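Local coordinates for protein glycogen synthase (Cyanobacterium sp. CLg1, PDB 6GNF) that belongs to the starch and glycogen synthase family of glycosyltransferases, holding adenosine-5'-diphosphate and glycan ligands between two domains built around mixed and parallel sheets, at residues Tyr121-Lys124 with Asp128-Asp131; His107-Lys112 with Phe136-Gln141. All coordinates share one frame; numbering follows the deposited sequence.

Interaction 1. Residues Tyr121-Lys124 with Asp128-Asp131. With BGC (beta-D-glucopyranose), chain D; GLC (alpha-D-glucopyranose), chain B.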
ATOM      1  N   TYR A 121      11.912   6.478  -1.683  1.00 69.65           N
ATOM      2  CA  TYR A 121      12.060   6.849  -0.264  1.00 69.23           C
ATOM      3  C   TYR A 121      13.505   6.820   0.251  1.00 69.81           C
ATOM      4  O   TYR A 121      13.802   7.422   1.286  1.00 66.71           O
ATOM      5  CB  TYR A 121      11.168   5.955   0.610  1.00 67.01           C
ATOM      6  CG  TYR A 121       9.729   5.961   0.151  1.00 66.86           C
ATOM      7  CD1 TYR A 121       8.936   7.099   0.278  1.00 63.45           C
ATOM      8  CD2 TYR A 121       9.164   4.840  -0.442  1.00 67.06           C
ATOM      9  CE1 TYR A 121       7.621   7.118  -0.170  1.00 62.28           C
ATOM     10  CE2 TYR A 121       7.851   4.851  -0.881  1.00 66.65           C
ATOM     11  CZ  TYR A 121       7.085   5.990  -0.747  1.00 63.30           C
ATOM     12  OH  TYR A 121       5.784   5.973  -1.195  1.00 60.06           O
ATOM     13  N   GLY A 122      14.392   6.127  -0.459  1.00 70.64           N
ATOM     14  CA  GLY A 122      15.811   6.083  -0.101  1.00 74.24           C
ATOM     15  C   GLY A 122      16.640   5.283  -1.094  1.00 76.37           C
ATOM     16  O   GLY A 122      16.092   4.661  -1.999  1.00 77.60           O
ATOM     17  N   PRO A 123      17.973   5.296  -0.936  1.00 82.04           N
ATOM     18  CA  PRO A 123      18.865   4.586  -1.865  1.00 86.76           C
ATOM     19  C   PRO A 123      18.845   3.049  -1.714  1.00 90.63           C
ATOM     20  O   PRO A 123      18.753   2.338  -2.714  1.00 92.28           O
ATOM     21  CB  PRO A 123      20.250   5.164  -1.535  1.00 87.40           C
ATOM     22  CG  PRO A 123      20.155   5.640  -0.127  1.00 86.32           C
ATOM     23  CD  PRO A 123      18.716   5.992   0.135  1.00 83.94           C
ATOM     24  N   LYS A 124      18.929   2.566  -0.475  1.00 95.25           N
ATOM     25  CA  LYS A 124      18.911   1.126  -0.167  1.00 99.37           C
ATOM     26  C   LYS A 124      17.475   0.650   0.120  1.00 99.49           C
ATOM     27  O   LYS A 124      16.525   1.416  -0.050  1.00 99.46           O
ATOM     28  CB  LYS A 124      19.824   0.831   1.037  1.00101.59           C
ATOM     29  CG  LYS A 124      21.214   0.327   0.696  1.00103.28           C
ATOM     30  CD  LYS A 124      21.907  -0.179   1.954  1.00105.35           C
ATOM     31  CE  LYS A 124      23.284  -0.740   1.655  1.00109.57           C
ATOM     32  NZ  LYS A 124      24.204   0.304   1.127  1.00111.92           N
ATOM     33  N   ASP A 128      16.480   5.308   4.409  1.00 81.95           N
ATOM     34  CA  ASP A 128      15.777   6.496   3.925  1.00 80.88           C
ATOM     35  C   ASP A 128      16.762   7.609   3.554  1.00 79.13           C
ATOM     36  O   ASP A 128      17.843   7.709   4.140  1.00 81.48           O
ATOM     37  CB  ASP A 128      14.819   7.023   5.002  1.00 81.88           C
ATOM     38  CG  ASP A 128      13.652   6.085   5.275  1.00 82.41           C
ATOM     39  OD1 ASP A 128      13.075   5.512   4.322  1.00 83.05           O
ATOM     40  OD2 ASP A 128      13.296   5.940   6.463  1.00 82.78           O
ATOM     41  N   TYR A 129      16.366   8.465   2.609  1.00 74.64           N
ATOM     42  CA  TYR A 129      17.107   9.694   2.338  1.00 73.12           C
ATOM     43  C   TYR A 129      17.124  10.540   3.610  1.00 71.26           C
ATOM     44  O   TYR A 129      16.117  10.620   4.321  1.00 68.00           O
ATOM     45  CB  TYR A 129      16.462  10.501   1.199  1.00 71.11           C
ATOM     46  CG  TYR A 129      16.500   9.837  -0.161  1.00 70.17           C
ATOM     47  CD1 TYR A 129      17.715   9.490  -0.754  1.00 71.52           C
ATOM     48  CD2 TYR A 129      15.323   9.567  -0.864  1.00 67.31           C
ATOM     49  CE1 TYR A 129      17.759   8.882  -1.998  1.00 72.52           C
ATOM     50  CE2 TYR A 129      15.356   8.961  -2.112  1.00 68.69           C
ATOM     51  CZ  TYR A 129      16.583   8.623  -2.674  1.00 71.35           C
ATOM     52  OH  TYR A 129      16.670   8.014  -3.903  1.00 73.66           O
ATOM     53  N   ILE A 130      18.263  11.163   3.905  1.00 71.87           N
ATOM     54  CA  ILE A 130      18.365  12.050   5.072  1.00 74.49           C
ATOM     55  C   ILE A 130      17.298  13.156   5.032  1.00 70.74           C
ATOM     56  O   ILE A 130      16.730  13.519   6.057  1.00 68.39           O
ATOM     57  CB  ILE A 130      19.785  12.672   5.227  1.00 78.63           C
ATOM     58  CG1 ILE A 130      20.177  13.543   4.019  1.00 80.26           C
ATOM     59  CG2 ILE A 130      20.828  11.580   5.452  1.00 81.11           C
ATOM     60  CD1 ILE A 130      19.981  15.035   4.227  1.00 81.56           C
ATOM     61  N   ASP A 131      17.045  13.674   3.832  1.00 68.40           N
ATOM     62  CA  ASP A 131      16.232  14.863   3.644  1.00 65.58           C
ATOM     63  C   ASP A 131      14.752  14.568   3.374  1.00 60.17           C
ATOM     64  O   ASP A 131      14.060  15.393   2.762  1.00 57.64           O
ATOM     65  CB  ASP A 131      16.828  15.733   2.511  1.00 68.69           C
ATOM     66  CG  ASP A 131      16.621  15.129   1.119  1.00 71.31           C
ATOM     67  OD1 ASP A 131      16.732  13.887   1.001  1.00 74.27           O
ATOM     68  OD2 ASP A 131      16.392  15.890   0.147  1.00 71.78           O
TER
HETATM   69  C2  BGC D   1      12.072   3.014   6.983  1.00 74.68           C
HETATM   70  C3  BGC D   1      10.800   3.407   6.229  1.00 73.99           C
HETATM   71  C4  BGC D   1      10.598   2.429   5.066  1.00 70.86           C
HETATM   72  C5  BGC D   1      10.743   0.954   5.475  1.00 70.37           C
HETATM   73  C6  BGC D   1      10.915   0.074   4.246  1.00 69.93           C
HETATM   74  C1  BGC D   1      11.892   1.577   7.480  1.00 75.07           C
HETATM   75  O1  BGC D   1      12.969   1.193   8.342  1.00 81.13           O
HETATM   76  O2  BGC D   1      12.347   3.899   8.078  1.00 73.46           O
HETATM   77  O3  BGC D   1      10.848   4.766   5.754  1.00 73.17           O
HETATM   78  O4  BGC D   1       9.286   2.614   4.532  1.00 64.57           O
HETATM   79  O5  BGC D   1      11.851   0.708   6.347  1.00 71.28           O
HETATM   80  O6  BGC D   1      10.153  -1.112   4.453  1.00 75.49           O
HETATM   81  C1  GLC B   2       9.217   3.331   3.286  1.00 63.66           C
HETATM   82  C2  GLC B   2       8.142   4.426   3.370  1.00 61.89           C
HETATM   83  C3  GLC B   2       6.763   3.783   3.483  1.00 61.77           C
HETATM   84  C4  GLC B   2       6.539   2.827   2.314  1.00 61.78           C
HETATM   85  C5  GLC B   2       7.638   1.756   2.339  1.00 61.14           C
HETATM   86  C6  GLC B   2       7.488   0.677   1.256  1.00 60.16           C
HETATM   87  O2  GLC B   2       8.351   5.270   4.508  1.00 56.57           O
HETATM   88  O3  GLC B   2       5.729   4.766   3.524  1.00 56.20           O
HETATM   89  O4  GLC B   2       5.230   2.261   2.455  1.00 59.14           O
HETATM   90  O5  GLC B   2       8.914   2.407   2.225  1.00 62.57           O
HETATM   91  O6  GLC B   2       7.564   1.224  -0.070  1.00 61.92           O
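The face of the Y129 ring lies on G122: CA sits 3.5 Å from the ring centroid and 10° off its normal, a CH-pi contact with no side chain in the way. P123 extends it, its CD 3.7 Å from Y129 CE1. Y129 N donates to O of Y121, the residue before G122 (3.1 Å, 166° at the hydrogen), meeting a lone pair in the carbonyl plane; the same oxygen also accepts from N132 ND2. With CG folded beside its own backbone N (chi1 -66°), the ring of Y129 stays over the chain that this bond holds close. D128 turns its carboxylate to the neighbouring O2 and O3 of beta-D-glucopyranose: O2 donates to D128 OD2, 2.8 Å between the oxygens, while O3 lies 2.8 Å from OD1 and as close to OD2, so which takes its proton is not settled. The Y121 ring turns a face to the alpha-D-glucopyranose, whose C2 stands 3.9 Å above the plane, toward the rim. Further out, T29 and E30 hydrogen-bond Y121 OH and H173 meets its ring, while K119 O holds Y129 OH. Both segments belong to the loop between helices 107-110 and 132-144, and Y121 and Y129 rest on F136 and R135 of the latter.

Interaction 2. Residues His107-Lys112 with Phe136-Gln141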
ATOM      1  N   HIS A 107      14.360  19.536  -8.325  1.00 55.88           N
ATOM      2  CA  HIS A 107      15.612  18.793  -8.407  1.00 60.21           C
ATOM      3  C   HIS A 107      15.684  17.626  -7.393  1.00 57.85           C
ATOM      4  O   HIS A 107      16.159  16.562  -7.732  1.00 57.49           O
ATOM      5  CB  HIS A 107      16.800  19.784  -8.295  1.00 64.89           C
ATOM      6  CG  HIS A 107      18.110  19.159  -7.945  1.00 75.21           C
ATOM      7  ND1 HIS A 107      18.968  18.662  -8.909  1.00 81.18           N
ATOM      8  CD2 HIS A 107      18.758  19.026  -6.762  1.00 79.61           C
ATOM      9  CE1 HIS A 107      20.067  18.210  -8.331  1.00 82.60           C
ATOM     10  NE2 HIS A 107      19.962  18.413  -7.029  1.00 84.93           N
ATOM     11  N   VAL A 108      15.129  17.797  -6.196  1.00 55.17           N
ATOM     12  CA  VAL A 108      15.240  16.784  -5.154  1.00 55.20           C
ATOM     13  C   VAL A 108      14.342  15.583  -5.396  1.00 55.96           C
ATOM     14  O   VAL A 108      14.496  14.589  -4.702  1.00 58.68           O
ATOM     15  CB  VAL A 108      14.945  17.338  -3.730  1.00 53.14           C
ATOM     16  CG1 VAL A 108      15.816  18.545  -3.433  1.00 53.92           C
ATOM     17  CG2 VAL A 108      13.471  17.688  -3.551  1.00 51.19           C
ATOM     18  N   TYR A 109      13.370  15.698  -6.305  1.00 54.57           N
ATOM     19  CA  TYR A 109      12.543  14.554  -6.675  1.00 54.20           C
ATOM     20  C   TYR A 109      13.089  13.845  -7.901  1.00 59.27           C
ATOM     21  O   TYR A 109      13.149  12.619  -7.919  1.00 61.06           O
ATOM     22  CB  TYR A 109      11.102  14.968  -6.954  1.00 52.92           C
ATOM     23  CG  TYR A 109      10.391  15.636  -5.814  1.00 51.91           C
ATOM     24  CD1 TYR A 109      10.399  15.088  -4.537  1.00 52.66           C
ATOM     25  CD2 TYR A 109       9.671  16.806  -6.015  1.00 51.01           C
ATOM     26  CE1 TYR A 109       9.739  15.704  -3.493  1.00 51.08           C
ATOM     27  CE2 TYR A 109       9.006  17.423  -4.976  1.00 50.96           C
ATOM     28  CZ  TYR A 109       9.045  16.865  -3.715  1.00 49.72           C
ATOM     29  OH  TYR A 109       8.396  17.480  -2.683  1.00 46.99           O
ATOM     30  N   LEU A 110      13.480  14.607  -8.918  1.00 63.20           N
ATOM     31  CA  LEU A 110      13.822  14.024 -10.208  1.00 69.17           C
ATOM     32  C   LEU A 110      15.194  13.380 -10.203  1.00 76.88           C
ATOM     33  O   LEU A 110      15.357  12.233 -10.628  1.00 79.57           O
ATOM     34  CB  LEU A 110      13.784  15.099 -11.297  1.00 68.87           C
ATOM     35  CG  LEU A 110      13.853  14.617 -12.744  1.00 68.66           C
ATOM     36  CD1 LEU A 110      12.624  13.805 -13.096  1.00 68.51           C
ATOM     37  CD2 LEU A 110      13.996  15.802 -13.686  1.00 69.51           C
ATOM     38  N   SER A 111      16.175  14.127  -9.711  1.00 85.11           N
ATOM     39  CA  SER A 111      17.585  13.773  -9.862  1.00 95.09           C
ATOM     40  C   SER A 111      18.172  12.912  -8.723  1.00100.60           C
ATOM     41  O   SER A 111      19.402  12.818  -8.594  1.00101.60           O
ATOM     42  CB  SER A 111      18.408  15.059 -10.024  1.00 96.75           C
ATOM     43  OG  SER A 111      18.299  15.858  -8.856  1.00 94.34           O
ATOM     44  N   LYS A 112      17.315  12.266  -7.926  1.00101.89           N
ATOM     45  CA  LYS A 112      17.785  11.313  -6.906  1.00103.24           C
ATOM     46  C   LYS A 112      18.459  10.090  -7.548  1.00108.21           C
ATOM     47  O   LYS A 112      19.497   9.608  -7.074  1.00107.63           O
ATOM     48  CB  LYS A 112      16.634  10.867  -5.997  1.00 98.98           C
ATOM     49  CG  LYS A 112      16.172  11.936  -5.022  1.00 97.31           C
ATOM     50  CD  LYS A 112      17.261  12.295  -4.018  1.00 96.81           C
ATOM     51  CE  LYS A 112      16.719  13.117  -2.860  1.00 93.73           C
ATOM     52  NZ  LYS A 112      17.760  13.368  -1.826  1.00 93.73           N
ATOM     53  N   PHE A 136       9.146  15.864   1.806  1.00 46.97           N
ATOM     54  CA  PHE A 136       7.722  15.593   1.946  1.00 45.43           C
ATOM     55  C   PHE A 136       6.940  16.733   2.590  1.00 44.62           C
ATOM     56  O   PHE A 136       5.775  16.939   2.260  1.00 42.27           O
ATOM     57  CB  PHE A 136       7.492  14.256   2.653  1.00 48.09           C
ATOM     58  CG  PHE A 136       8.049  13.083   1.898  1.00 50.26           C
ATOM     59  CD1 PHE A 136       7.866  12.970   0.524  1.00 48.99           C
ATOM     60  CD2 PHE A 136       8.769  12.092   2.553  1.00 52.65           C
ATOM     61  CE1 PHE A 136       8.389  11.895  -0.174  1.00 50.90           C
ATOM     62  CE2 PHE A 136       9.292  11.008   1.852  1.00 53.13           C
ATOM     63  CZ  PHE A 136       9.106  10.914   0.491  1.00 51.26           C
ATOM     64  N   ALA A 137       7.581  17.508   3.458  1.00 43.81           N
ATOM     65  CA  ALA A 137       6.995  18.783   3.864  1.00 44.21           C
ATOM     66  C   ALA A 137       6.775  19.677   2.631  1.00 43.01           C
ATOM     67  O   ALA A 137       5.753  20.356   2.519  1.00 44.40           O
ATOM     68  CB  ALA A 137       7.878  19.491   4.875  1.00 45.75           C
ATOM     69  N   MET A 138       7.740  19.689   1.720  1.00 43.14           N
ATOM     70  CA  MET A 138       7.606  20.491   0.502  1.00 43.86           C
ATOM     71  C   MET A 138       6.463  19.994  -0.393  1.00 44.37           C
ATOM     72  O   MET A 138       5.786  20.794  -1.049  1.00 44.38           O
ATOM     73  CB  MET A 138       8.917  20.509  -0.277  1.00 45.43           C
ATOM     74  CG  MET A 138       8.889  21.437  -1.495  1.00 46.40           C
ATOM     75  SD  MET A 138      10.501  21.655  -2.263  1.00 48.86           S
ATOM     76  CE  MET A 138      10.657  20.064  -3.067  1.00 47.63           C
ATOM     77  N   LEU A 139       6.272  18.679  -0.454  1.00 44.43           N
ATOM     78  CA  LEU A 139       5.151  18.116  -1.202  1.00 43.59           C
ATOM     79  C   LEU A 139       3.807  18.612  -0.678  1.00 43.46           C
ATOM     80  O   LEU A 139       2.939  18.970  -1.468  1.00 44.21           O
ATOM     81  CB  LEU A 139       5.184  16.583  -1.164  1.00 43.34           C
ATOM     82  CG  LEU A 139       3.984  15.852  -1.766  1.00 43.12           C
ATOM     83  CD1 LEU A 139       3.777  16.237  -3.219  1.00 42.41           C
ATOM     84  CD2 LEU A 139       4.165  14.345  -1.641  1.00 45.66           C
ATOM     85  N   SER A 140       3.645  18.636   0.647  1.00 43.13           N
ATOM     86  CA  SER A 140       2.382  19.063   1.255  1.00 44.25           C
ATOM     87  C   SER A 140       2.093  20.532   0.965  1.00 43.35           C
ATOM     88  O   SER A 140       0.964  20.891   0.684  1.00 43.59           O
ATOM     89  CB  SER A 140       2.395  18.804   2.757  1.00 45.91           C
ATOM     90  OG  SER A 140       2.530  17.411   2.979  1.00 45.57           O
ATOM     91  N   GLN A 141       3.119  21.371   1.042  1.00 44.31           N
ATOM     92  CA  GLN A 141       2.989  22.786   0.699  1.00 45.52           C
ATOM     93  C   GLN A 141       2.650  22.985  -0.766  1.00 44.12           C
ATOM     94  O   GLN A 141       1.842  23.841  -1.108  1.00 44.11           O
ATOM     95  CB  GLN A 141       4.291  23.539   0.981  1.00 49.41           C
ATOM     96  CG  GLN A 141       4.665  23.620   2.444  1.00 50.17           C
ATOM     97  CD  GLN A 141       6.064  24.162   2.642  1.00 52.43           C
ATOM     98  OE1 GLN A 141       6.482  25.110   1.974  1.00 56.73           O
ATOM     99  NE2 GLN A 141       6.805  23.556   3.553  1.00 55.34           N
TER
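Y109 and M138 carry the close part of this contact, with the methionine methyl set obliquely against the phenol end of the ring. M138 CE lies 3.6 Å from Y109 CZ and 3.5 Å from Y109 OH. M138 runs out nearly straight from its helix, CG anti to the backbone N (chi1 -175°), then bends at chi3 (74°), which turns CE to the point where both Y109 and V108 can meet it. V108 CG2 comes tip to tip with that methyl at 3.7 Å and also sits over one face of the Y109 ring. Next along helix 132-144, L139 CB touches Y109 OH at 3.7 Å. The hydroxyl is not held by L139 N, where the angle is poor; its hydrogen-bond partner is R135 O, one turn back. These residues pack along the mixed sheet of the N-terminal Rossmann-like domain, as in GT-B glycosyltransferases: Y109 and L139 lie on P63 of strand 57-63, V108 on Y82 and M138 on V80 of strand 72-82. The other side of the short helix is looser. H107 and S111 are exposed and do not touch segment 136-141; here the helix ends, with S111 N bonded to H107 O at 3.1 Å. S111 OG approaches that same oxygen from the opposite face of its plane, at a distance (2.5 Å) short enough to leave its exact position doubtful.

From the N terminus, the chain leaves strand 99-105, forms the short helix 107-110 and enters a long loop; helix 132-144 follows, and interaction 2 closes the loop by bringing 136-141 back to 107-112. Interaction 1 is nested inside it: 121-124 and 128-131, with three residues between them, pinch off a smaller loop ahead of the helix, where D131 takes the N-cap position. The centres of the contacts lie about 12 Å apart; they meet where the Y121 ring packs on F136 and at K112, a poorly ordered, less certain side chain whose NZ salt-bridges D131 OD1 and which forms a cation-pi pair with Y129. The inner loop faces the glycan, the outer closure strands 57-63 and 72-82.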